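Local atomic coordinates of ATP-dependent Clp protease adapter protein CLPS1, chloroplastic (Arabidopsis thaliana, PDB entry 7D34), a protein that acts as a small chloroplast adapter that modulates the ClpC chaperone and probably helps select substrates, such as those of the N-degron pathway, for the plastid Clp protease. Residues Y5-Y19 with L66-G79. Numbering follows the deposited sequence.
Sequences YRVILHNDNFNKREY and LRGNGLLSSVEPDG. With PHE (phenylalanine), chain D; ALA (alanine), chain E.
Antiparallel pairing of strand 5-10 with strand 72-77 forms one edge of the three-stranded sheet of the ClpS domain, and the loop after strand 5-10 leads straight into the pocket of the bound phenylalanine. Arg-6 N meets Glu-76 O in a nearly straight bond of 2.6 Å. Ile-8 O takes two donors from opposite faces of its carbonyl plane, Ser-74 N and the hydroxyl Ser-73 OG. On the face with Arg-6 and Ile-8, His-10 NE2 lies 2.7 Å from Ser-74 OG in a hydrogen bond at the ring edge, while Ile-8 CG2 lies over one ring face, offset toward the rim. Bends at chi2 and chi3 bring the Arg-6 guanidinium to two acids: NH1 pairs with Glu-76 OE2 at 2.9 Å, over the guanidinium face, and NH2 donates near that plane to the anti lone pair of Asp-78 OD1. Arg-6 and Glu-76 also exchange salt bridges with Glu-76 and Arg-6 of the second subunit. Replacing Arg-6 by alanine is likely to leave Asp-78 without this mate and Glu-76 facing its like-charged counterpart in the second subunit without the arginines between. Near the pocket, Asn-15 ND2 bridges Gly-70 O (2.9 Å) and Asp-12 OD2 (2.7 Å), which probably helps hold the loop whose Asn-11 OD1 accepts from the phenylalanine N. Tyr-19 OH donates to Asn-69 O within the Schellman motif ending helix 56-68. Strand 5-10 is central, flanked by strands 48-54 and 72-77; Val-7 and Val-75 pack on helix 56-68, Leu-71 on helix 17-27.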
ATOM      1  N   TYR A   5     -13.857   0.805  -0.754  1.00 32.85           N
ATOM      2  CA  TYR A   5     -13.089   0.923  -1.979  1.00 30.76           C
ATOM      3  C   TYR A   5     -11.733   1.512  -1.630  1.00 31.10           C
ATOM      4  O   TYR A   5     -11.583   2.227  -0.634  1.00 33.72           O
ATOM      5  CB  TYR A   5     -13.781   1.817  -3.012  1.00 32.48           C
ATOM      6  CG  TYR A   5     -14.799   1.072  -3.871  1.00 34.84           C
ATOM      7  CD1 TYR A   5     -14.567   0.837  -5.224  1.00 36.96           C
ATOM      8  CD2 TYR A   5     -15.990   0.594  -3.326  1.00 34.31           C
ATOM      9  CE1 TYR A   5     -15.503   0.160  -6.014  1.00 34.22           C
ATOM     10  CE2 TYR A   5     -16.914  -0.086  -4.103  1.00 36.29           C
ATOM     11  CZ  TYR A   5     -16.676  -0.301  -5.436  1.00 35.64           C
ATOM     12  OH  TYR A   5     -17.620  -0.988  -6.169  1.00 39.99           O
ATOM     13  N   ARG A   6     -10.744   1.203  -2.461  1.00 31.27           N
ATOM     14  CA  ARG A   6      -9.373   1.645  -2.248  1.00 32.44           C
ATOM     15  C   ARG A   6      -9.053   2.813  -3.173  1.00 27.12           C
ATOM     16  O   ARG A   6      -9.372   2.769  -4.367  1.00 27.11           O
ATOM     17  CB  ARG A   6      -8.406   0.489  -2.502  1.00 31.91           C
ATOM     18  CG  ARG A   6      -7.991  -0.312  -1.290  1.00 32.22           C
ATOM     19  CD  ARG A   6      -8.154  -1.817  -1.495  1.00 38.63           C
ATOM     20  NE  ARG A   6      -7.069  -2.439  -2.263  1.00 38.06           N
ATOM     21  CZ  ARG A   6      -6.850  -3.751  -2.304  1.00 38.29           C
ATOM     22  NH1 ARG A   6      -5.863  -4.244  -3.019  1.00 41.43           N
ATOM     23  NH2 ARG A   6      -7.597  -4.572  -1.589  1.00 38.30           N
ATOM     24  N   VAL A   7      -8.482   3.877  -2.603  1.00 26.95           N
ATOM     25  CA  VAL A   7      -7.851   4.949  -3.366  1.00 26.95           C
ATOM     26  C   VAL A   7      -6.355   4.652  -3.397  1.00 26.44           C
ATOM     27  O   VAL A   7      -5.700   4.578  -2.348  1.00 26.61           O
ATOM     28  CB  VAL A   7      -8.140   6.337  -2.765  1.00 30.46           C
ATOM     29  CG1 VAL A   7      -7.576   7.448  -3.656  1.00 29.74           C
ATOM     30  CG2 VAL A   7      -9.647   6.563  -2.559  1.00 31.48           C
ATOM     31  N   ILE A   8      -5.829   4.475  -4.599  1.00 21.51           N
ATOM     32  CA  ILE A   8      -4.442   4.092  -4.825  1.00 27.54           C
ATOM     33  C   ILE A   8      -3.642   5.275  -5.347  1.00 28.11           C
ATOM     34  O   ILE A   8      -4.099   6.034  -6.207  1.00 32.00           O
ATOM     35  CB  ILE A   8      -4.363   2.904  -5.805  1.00 28.87           C
ATOM     36  CG1 ILE A   8      -5.189   1.713  -5.305  1.00 26.27           C
ATOM     37  CG2 ILE A   8      -2.924   2.501  -5.993  1.00 28.70           C
ATOM     38  CD1 ILE A   8      -4.649   1.022  -4.087  1.00 27.62           C
ATOM     39  N   LEU A   9      -2.422   5.411  -4.822  1.00 24.04           N
ATOM     40  CA  LEU A   9      -1.425   6.373  -5.275  1.00 23.84           C
ATOM     41  C   LEU A   9      -0.330   5.587  -5.987  1.00 26.38           C
ATOM     42  O   LEU A   9       0.244   4.654  -5.414  1.00 29.81           O
ATOM     43  CB  LEU A   9      -0.861   7.176  -4.098  1.00 24.22           C
ATOM     44  CG  LEU A   9       0.317   8.080  -4.479  1.00 25.84           C
ATOM     45  CD1 LEU A   9      -0.085   9.158  -5.488  1.00 25.73           C
ATOM     46  CD2 LEU A   9       0.967   8.688  -3.257  1.00 26.70           C
ATOM     47  N   HIS A  10      -0.087   5.920  -7.250  1.00 28.60           N
ATOM     48  CA  HIS A  10       0.975   5.303  -8.030  1.00 25.31           C
ATOM     49  C   HIS A  10       2.203   6.206  -8.105  1.00 26.81           C
ATOM     50  O   HIS A  10       2.097   7.435  -8.162  1.00 24.55           O
ATOM     51  CB  HIS A  10       0.472   4.999  -9.440  1.00 24.74           C
ATOM     52  CG  HIS A  10      -0.679   4.040  -9.498  1.00 28.62           C
ATOM     53  ND1 HIS A  10      -0.514   2.703  -9.786  1.00 27.36           N
ATOM     54  CD2 HIS A  10      -2.010   4.227  -9.323  1.00 29.23           C
ATOM     55  CE1 HIS A  10      -1.693   2.107  -9.789  1.00 27.27           C
ATOM     56  NE2 HIS A  10      -2.617   3.008  -9.500  1.00 30.94           N
ATOM     57  N   ASN A  11       3.380   5.581  -8.102  1.00 26.49           N
ATOM     58  CA  ASN A  11       4.613   6.320  -8.325  1.00 26.53           C
ATOM     59  C   ASN A  11       4.633   6.936  -9.724  1.00 25.30           C
ATOM     60  O   ASN A  11       4.100   6.370 -10.686  1.00 26.43           O
ATOM     61  CB  ASN A  11       5.817   5.415  -8.106  1.00 28.20           C
ATOM     62  CG  ASN A  11       7.099   6.197  -7.972  1.00 30.11           C
ATOM     63  OD1 ASN A  11       7.202   7.118  -7.172  1.00 35.27           O
ATOM     64  ND2 ASN A  11       8.095   5.814  -8.738  1.00 30.62           N
ATOM     65  N   ASP A  12       5.229   8.123  -9.820  1.00 30.83           N
ATOM     66  CA  ASP A  12       5.476   8.811 -11.079  1.00 32.42           C
ATOM     67  C   ASP A  12       6.867   9.433 -10.979  1.00 32.09           C
ATOM     68  O   ASP A  12       7.409   9.594  -9.882  1.00 32.21           O
ATOM     69  CB  ASP A  12       4.383   9.850 -11.380  1.00 32.28           C
ATOM     70  CG  ASP A  12       4.485  11.070 -10.520  1.00 27.23           C
ATOM     71  OD1 ASP A  12       5.463  11.814 -10.667  1.00 34.49           O
ATOM     72  OD2 ASP A  12       3.584  11.294  -9.676  1.00 27.80           O
ATOM     73  N   ASN A  13       7.451   9.773 -12.135  1.00 31.86           N
ATOM     74  CA  ASN A  13       8.807  10.315 -12.213  1.00 32.94           C
ATOM     75  C   ASN A  13       8.810  11.822 -12.479  1.00 29.96           C
ATOM     76  O   ASN A  13       9.741  12.348 -13.092  1.00 31.92           O
ATOM     77  CB  ASN A  13       9.620   9.605 -13.305  1.00 36.53           C
ATOM     78  CG  ASN A  13       9.595   8.097 -13.152  1.00 40.53           C
ATOM     79  OD1 ASN A  13       9.708   7.582 -12.042  1.00 42.47           O
ATOM     80  ND2 ASN A  13       9.477   7.377 -14.274  1.00 39.69           N
ATOM     81  N   PHE A  14       7.785  12.525 -12.028  1.00 28.12           N
ATOM     82  CA  PHE A  14       7.660  13.962 -12.243  1.00 32.01           C
ATOM     83  C   PHE A  14       7.530  14.753 -10.951  1.00 29.28           C
ATOM     84  O   PHE A  14       8.152  15.811 -10.813  1.00 31.09           O
ATOM     85  CB  PHE A  14       6.457  14.256 -13.149  1.00 34.84           C
ATOM     86  CG  PHE A  14       6.602  13.697 -14.528  1.00 32.39           C
ATOM     87  CD1 PHE A  14       7.187  14.448 -15.535  1.00 35.18           C
ATOM     88  CD2 PHE A  14       6.178  12.411 -14.816  1.00 34.22           C
ATOM     89  CE1 PHE A  14       7.337  13.928 -16.800  1.00 37.33           C
ATOM     90  CE2 PHE A  14       6.326  11.890 -16.084  1.00 35.37           C
ATOM     91  CZ  PHE A  14       6.911  12.654 -17.067  1.00 33.18           C
ATOM     92  N   ASN A  15       6.716  14.288 -10.012  1.00 30.31           N
ATOM     93  CA  ASN A  15       6.447  15.019  -8.787  1.00 29.28           C
ATOM     94  C   ASN A  15       7.545  14.834  -7.748  1.00 30.27           C
ATOM     95  O   ASN A  15       8.161  13.768  -7.637  1.00 25.48           O
ATOM     96  CB  ASN A  15       5.118  14.550  -8.200  1.00 30.64           C
ATOM     97  CG  ASN A  15       3.940  14.955  -9.047  1.00 31.24           C
ATOM     98  OD1 ASN A  15       3.648  16.150  -9.219  1.00 25.10           O
ATOM     99  ND2 ASN A  15       3.282  13.960  -9.638  1.00 33.27           N
ATOM    100  N   LYS A  16       7.770  15.889  -6.972  1.00 29.93           N
ATOM    101  CA  LYS A  16       8.782  15.861  -5.935  1.00 31.89           C
ATOM    102  C   LYS A  16       8.196  15.230  -4.674  1.00 28.37           C
ATOM    103  O   LYS A  16       6.992  15.325  -4.414  1.00 24.16           O
ATOM    104  CB  LYS A  16       9.259  17.280  -5.620  1.00 30.49           C
ATOM    105  CG  LYS A  16       9.861  18.066  -6.793  1.00 37.70           C
ATOM    106  CD  LYS A  16       8.836  18.418  -7.887  1.00 44.32           C
ATOM    107  CE  LYS A  16       7.641  19.265  -7.408  1.00 45.02           C
ATOM    108  NZ  LYS A  16       6.493  19.025  -8.300  1.00 40.83           N
ATOM    109  N   ARG A  17       9.056  14.578  -3.881  1.00 27.02           N
ATOM    110  CA  ARG A  17       8.548  13.909  -2.687  1.00 26.56           C
ATOM    111  C   ARG A  17       7.727  14.856  -1.823  1.00 27.36           C
ATOM    112  O   ARG A  17       6.644  14.500  -1.365  1.00 23.05           O
ATOM    113  CB  ARG A  17       9.682  13.302  -1.861  1.00 24.77           C
ATOM    114  CG  ARG A  17      10.560  12.285  -2.597  1.00 26.63           C
ATOM    115  CD  ARG A  17      11.823  12.045  -1.791  1.00 28.48           C
ATOM    116  NE  ARG A  17      11.549  11.084  -0.710  1.00 26.83           N
ATOM    117  CZ  ARG A  17      11.338   9.782  -0.887  1.00 28.46           C
ATOM    118  NH1 ARG A  17      11.079   9.007   0.161  1.00 29.61           N
ATOM    119  NH2 ARG A  17      11.367   9.270  -2.115  1.00 28.27           N
ATOM    120  N   GLU A  18       8.211  16.077  -1.617  1.00 25.07           N
ATOM    121  CA  GLU A  18       7.525  17.010  -0.729  1.00 25.20           C
ATOM    122  C   GLU A  18       6.192  17.427  -1.328  1.00 23.10           C
ATOM    123  O   GLU A  18       5.208  17.579  -0.603  1.00 21.68           O
ATOM    124  CB  GLU A  18       8.365  18.266  -0.431  1.00 27.95           C
ATOM    125  CG  GLU A  18       7.618  19.193   0.536  1.00 32.59           C
ATOM    126  CD  GLU A  18       8.372  20.467   0.891  1.00 38.06           C
ATOM    127  OE1 GLU A  18       9.292  20.844   0.124  1.00 35.52           O
ATOM    128  OE2 GLU A  18       8.059  21.063   1.950  1.00 37.38           O
ATOM    129  N   TYR A  19       6.144  17.637  -2.651  1.00 26.85           N
ATOM    130  CA  TYR A  19       4.874  17.983  -3.292  1.00 27.38           C
ATOM    131  C   TYR A  19       3.838  16.877  -3.117  1.00 24.12           C
ATOM    132  O   TYR A  19       2.672  17.156  -2.813  1.00 20.42           O
ATOM    133  CB  TYR A  19       5.055  18.257  -4.792  1.00 22.68           C
ATOM    134  CG  TYR A  19       3.769  18.673  -5.484  1.00 27.93           C
ATOM    135  CD1 TYR A  19       3.177  19.886  -5.186  1.00 31.03           C
ATOM    136  CD2 TYR A  19       3.135  17.831  -6.399  1.00 26.67           C
ATOM    137  CE1 TYR A  19       2.008  20.259  -5.804  1.00 30.29           C
ATOM    138  CE2 TYR A  19       1.987  18.181  -7.000  1.00 26.76           C
ATOM    139  CZ  TYR A  19       1.415  19.396  -6.719  1.00 30.64           C
ATOM    140  OH  TYR A  19       0.244  19.700  -7.361  1.00 30.39           O
ATOM    141  N   LEU A  66      -6.640  14.029  -6.512  1.00 30.66           N
ATOM    142  CA  LEU A  66      -5.228  13.704  -6.697  1.00 27.21           C
ATOM    143  C   LEU A  66      -4.781  13.963  -8.137  1.00 24.26           C
ATOM    144  O   LEU A  66      -3.788  14.665  -8.385  1.00 28.78           O
ATOM    145  CB  LEU A  66      -4.966  12.244  -6.299  1.00 23.21           C
ATOM    146  CG  LEU A  66      -5.211  11.873  -4.829  1.00 24.39           C
ATOM    147  CD1 LEU A  66      -4.922  10.398  -4.618  1.00 27.77           C
ATOM    148  CD2 LEU A  66      -4.398  12.753  -3.900  1.00 31.20           C
ATOM    149  N   ARG A  67      -5.484  13.354  -9.099  1.00 21.12           N
ATOM    150  CA  ARG A  67      -5.146  13.516 -10.507  1.00 23.71           C
ATOM    151  C   ARG A  67      -5.108  14.978 -10.909  1.00 23.33           C
ATOM    152  O   ARG A  67      -4.220  15.395 -11.663  1.00 24.30           O
ATOM    153  CB  ARG A  67      -6.161  12.769 -11.363  1.00 23.91           C
ATOM    154  CG  ARG A  67      -6.238  11.255 -11.117  1.00 24.10           C
ATOM    155  CD  ARG A  67      -7.048  10.578 -12.195  1.00 22.58           C
ATOM    156  NE  ARG A  67      -6.966   9.115 -12.130  1.00 24.01           N
ATOM    157  CZ  ARG A  67      -7.940   8.299 -12.528  1.00 30.99           C
ATOM    158  NH1 ARG A  67      -7.788   6.985 -12.453  1.00 30.78           N
ATOM    159  NH2 ARG A  67      -9.079   8.801 -12.993  1.00 31.64           N
ATOM    160  N   GLY A  68      -6.065  15.773 -10.422  1.00 26.58           N
ATOM    161  CA  GLY A  68      -6.098  17.174 -10.798  1.00 27.18           C
ATOM    162  C   GLY A  68      -4.926  17.946 -10.225  1.00 29.81           C
ATOM    163  O   GLY A  68      -4.521  18.976 -10.771  1.00 31.89           O
ATOM    164  N   ASN A  69      -4.352  17.458  -9.135  1.00 26.00           N
ATOM    165  CA  ASN A  69      -3.159  18.061  -8.563  1.00 27.33           C
ATOM    166  C   ASN A  69      -1.882  17.430  -9.097  1.00 27.10           C
ATOM    167  O   ASN A  69      -0.811  17.696  -8.557  1.00 23.29           O
ATOM    168  CB  ASN A  69      -3.207  17.956  -7.036  1.00 29.70           C
ATOM    169  CG  ASN A  69      -4.100  19.011  -6.397  1.00 29.39           C
ATOM    170  OD1 ASN A  69      -3.689  20.145  -6.192  1.00 31.71           O
ATOM    171  ND2 ASN A  69      -5.356  18.654  -6.161  1.00 24.86           N
ATOM    172  N   GLY A  70      -1.976  16.577 -10.117  1.00 28.44           N
ATOM    173  CA  GLY A  70      -0.817  16.084 -10.838  1.00 31.66           C
ATOM    174  C   GLY A  70      -0.323  14.697 -10.477  1.00 27.77           C
ATOM    175  O   GLY A  70       0.706  14.272 -11.019  1.00 29.22           O
ATOM    176  N   LEU A  71      -1.039  13.960  -9.634  1.00 24.87           N
ATOM    177  CA  LEU A  71      -0.606  12.631  -9.219  1.00 26.24           C
ATOM    178  C   LEU A  71      -1.308  11.541 -10.033  1.00 28.90           C
ATOM    179  O   LEU A  71      -2.301  11.787 -10.718  1.00 28.43           O
ATOM    180  CB  LEU A  71      -0.862  12.395  -7.724  1.00 22.88           C
ATOM    181  CG  LEU A  71      -0.393  13.523  -6.799  1.00 24.02           C
ATOM    182  CD1 LEU A  71      -0.552  13.118  -5.335  1.00 20.41           C
ATOM    183  CD2 LEU A  71       1.013  13.984  -7.106  1.00 28.11           C
ATOM    184  N   LEU A  72      -0.724  10.341 -10.013  1.00 27.00           N
ATOM    185  CA  LEU A  72      -1.300   9.157 -10.653  1.00 24.99           C
ATOM    186  C   LEU A  72      -2.088   8.364  -9.609  1.00 20.56           C
ATOM    187  O   LEU A  72      -1.518   7.957  -8.585  1.00 21.14           O
ATOM    188  CB  LEU A  72      -0.222   8.273 -11.273  1.00 25.32           C
ATOM    189  CG  LEU A  72       0.590   8.892 -12.406  1.00 24.84           C
ATOM    190  CD1 LEU A  72       1.665   7.947 -12.862  1.00 26.27           C
ATOM    191  CD2 LEU A  72      -0.339   9.209 -13.565  1.00 22.53           C
ATOM    192  N   SER A  73      -3.403   8.221  -9.822  1.00 23.73           N
ATOM    193  CA  SER A  73      -4.292   7.584  -8.856  1.00 29.16           C
ATOM    194  C   SER A  73      -5.325   6.701  -9.551  1.00 26.05           C
ATOM    195  O   SER A  73      -5.758   6.980 -10.672  1.00 27.32           O
ATOM    196  CB  SER A  73      -4.975   8.672  -7.996  1.00 27.22           C
ATOM    197  OG  SER A  73      -5.900   8.119  -7.080  1.00 30.90           O
ATOM    198  N   SER A  74      -5.687   5.612  -8.878  1.00 27.70           N
ATOM    199  CA  SER A  74      -6.732   4.701  -9.328  1.00 25.31           C
ATOM    200  C   SER A  74      -7.670   4.401  -8.162  1.00 26.47           C
ATOM    201  O   SER A  74      -7.322   4.606  -6.997  1.00 24.50           O
ATOM    202  CB  SER A  74      -6.124   3.408  -9.904  1.00 25.56           C
ATOM    203  OG  SER A  74      -5.216   2.844  -8.976  1.00 29.61           O
ATOM    204  N   VAL A  75      -8.864   3.916  -8.492  1.00 26.41           N
ATOM    205  CA  VAL A  75      -9.803   3.412  -7.499  1.00 27.11           C
ATOM    206  C   VAL A  75     -10.047   1.933  -7.766  1.00 28.81           C
ATOM    207  O   VAL A  75     -10.165   1.524  -8.927  1.00 32.59           O
ATOM    208  CB  VAL A  75     -11.133   4.189  -7.531  1.00 29.28           C
ATOM    209  CG1 VAL A  75     -12.086   3.559  -6.532  1.00 29.54           C
ATOM    210  CG2 VAL A  75     -10.917   5.700  -7.280  1.00 27.78           C
ATOM    211  N   GLU A  76     -10.182   1.142  -6.702  1.00 31.62           N
ATOM    212  CA  GLU A  76     -10.504  -0.269  -6.864  1.00 31.80           C
ATOM    213  C   GLU A  76     -11.281  -0.773  -5.660  1.00 30.41           C
ATOM    214  O   GLU A  76     -11.208  -0.182  -4.576  1.00 31.86           O
ATOM    215  CB  GLU A  76      -9.239  -1.108  -7.033  1.00 31.95           C
ATOM    216  CG  GLU A  76      -8.289  -1.010  -5.830  1.00 38.36           C
ATOM    217  CD  GLU A  76      -7.022  -1.821  -6.061  1.00 40.13           C
ATOM    218  OE1 GLU A  76      -6.296  -1.494  -7.028  1.00 40.42           O
ATOM    219  OE2 GLU A  76      -6.758  -2.808  -5.318  1.00 41.02           O
ATOM    220  N   PRO A  77     -12.030  -1.872  -5.816  1.00 30.55           N
ATOM    221  CA  PRO A  77     -12.753  -2.448  -4.675  1.00 32.75           C
ATOM    222  C   PRO A  77     -11.789  -3.059  -3.675  1.00 37.02           C
ATOM    223  O   PRO A  77     -10.735  -3.581  -4.036  1.00 33.50           O
ATOM    224  CB  PRO A  77     -13.650  -3.517  -5.314  1.00 34.75           C
ATOM    225  CG  PRO A  77     -13.541  -3.309  -6.818  1.00 32.71           C
ATOM    226  CD  PRO A  77     -12.237  -2.647  -7.053  1.00 33.02           C
ATOM    227  N   ASP A  78     -12.154  -2.974  -2.396  1.00 37.06           N
ATOM    228  CA  ASP A  78     -11.318  -3.503  -1.318  1.00 43.96           C
ATOM    229  C   ASP A  78     -11.609  -4.994  -1.124  1.00 53.48           C
ATOM    230  O   ASP A  78     -12.304  -5.425  -0.200  1.00 56.68           O
ATOM    231  CB  ASP A  78     -11.524  -2.720  -0.028  1.00 45.37           C
ATOM    232  CG  ASP A  78     -10.510  -3.091   1.040  1.00 46.04           C
ATOM    233  OD1 ASP A  78      -9.431  -3.619   0.691  1.00 46.69           O
ATOM    234  OD2 ASP A  78     -10.787  -2.863   2.229  1.00 47.82           O
ATOM    235  N   GLY A  79     -11.057  -5.793  -2.027  1.00 57.49           N
ATOM    236  CA  GLY A  79     -11.204  -7.235  -1.941  1.00 60.43           C
ATOM    237  C   GLY A  79     -10.330  -7.944  -2.954  1.00 63.65           C
ATOM    238  O   GLY A  79      -9.757  -7.307  -3.839  1.00 62.57           O
TER
HETATM  239  N   PHE D 202       9.127   8.994  -7.333  1.00 44.22           N
HETATM  240  CA  PHE D 202       9.081  10.468  -7.101  1.00 41.16           C
HETATM  241  C   PHE D 202      10.492  11.063  -7.083  1.00 38.68           C
HETATM  242  O   PHE D 202      11.462  10.374  -6.739  1.00 42.17           O
HETATM  243  CB  PHE D 202       8.349  10.772  -5.786  1.00 35.59           C
HETATM  244  CG  PHE D 202       6.986  10.118  -5.674  1.00 31.36           C
HETATM  245  CD1 PHE D 202       6.001  10.361  -6.623  1.00 34.15           C
HETATM  246  CD2 PHE D 202       6.689   9.269  -4.616  1.00 27.09           C
HETATM  247  CE1 PHE D 202       4.742   9.760  -6.520  1.00 32.55           C
HETATM  248  CE2 PHE D 202       5.436   8.672  -4.506  1.00 23.32           C
HETATM  249  CZ  PHE D 202       4.461   8.921  -5.460  1.00 25.39           C
HETATM  250  N   ALA E 203      10.596  12.346  -7.439  1.00 37.44           N
HETATM  251  CA  ALA E 203      11.892  13.021  -7.573  1.00 33.79           C
HETATM  252  C   ALA E 203      12.429  13.655  -6.277  1.00 37.91           C
HETATM  253  O   ALA E 203      11.679  13.949  -5.337  1.00 37.66           O
HETATM  254  CB  ALA E 203      11.795  14.096  -8.670  1.00 27.09           C
HETATM  255  O   HOH W   1       1.675   9.862  -8.725  1.00 23.34           O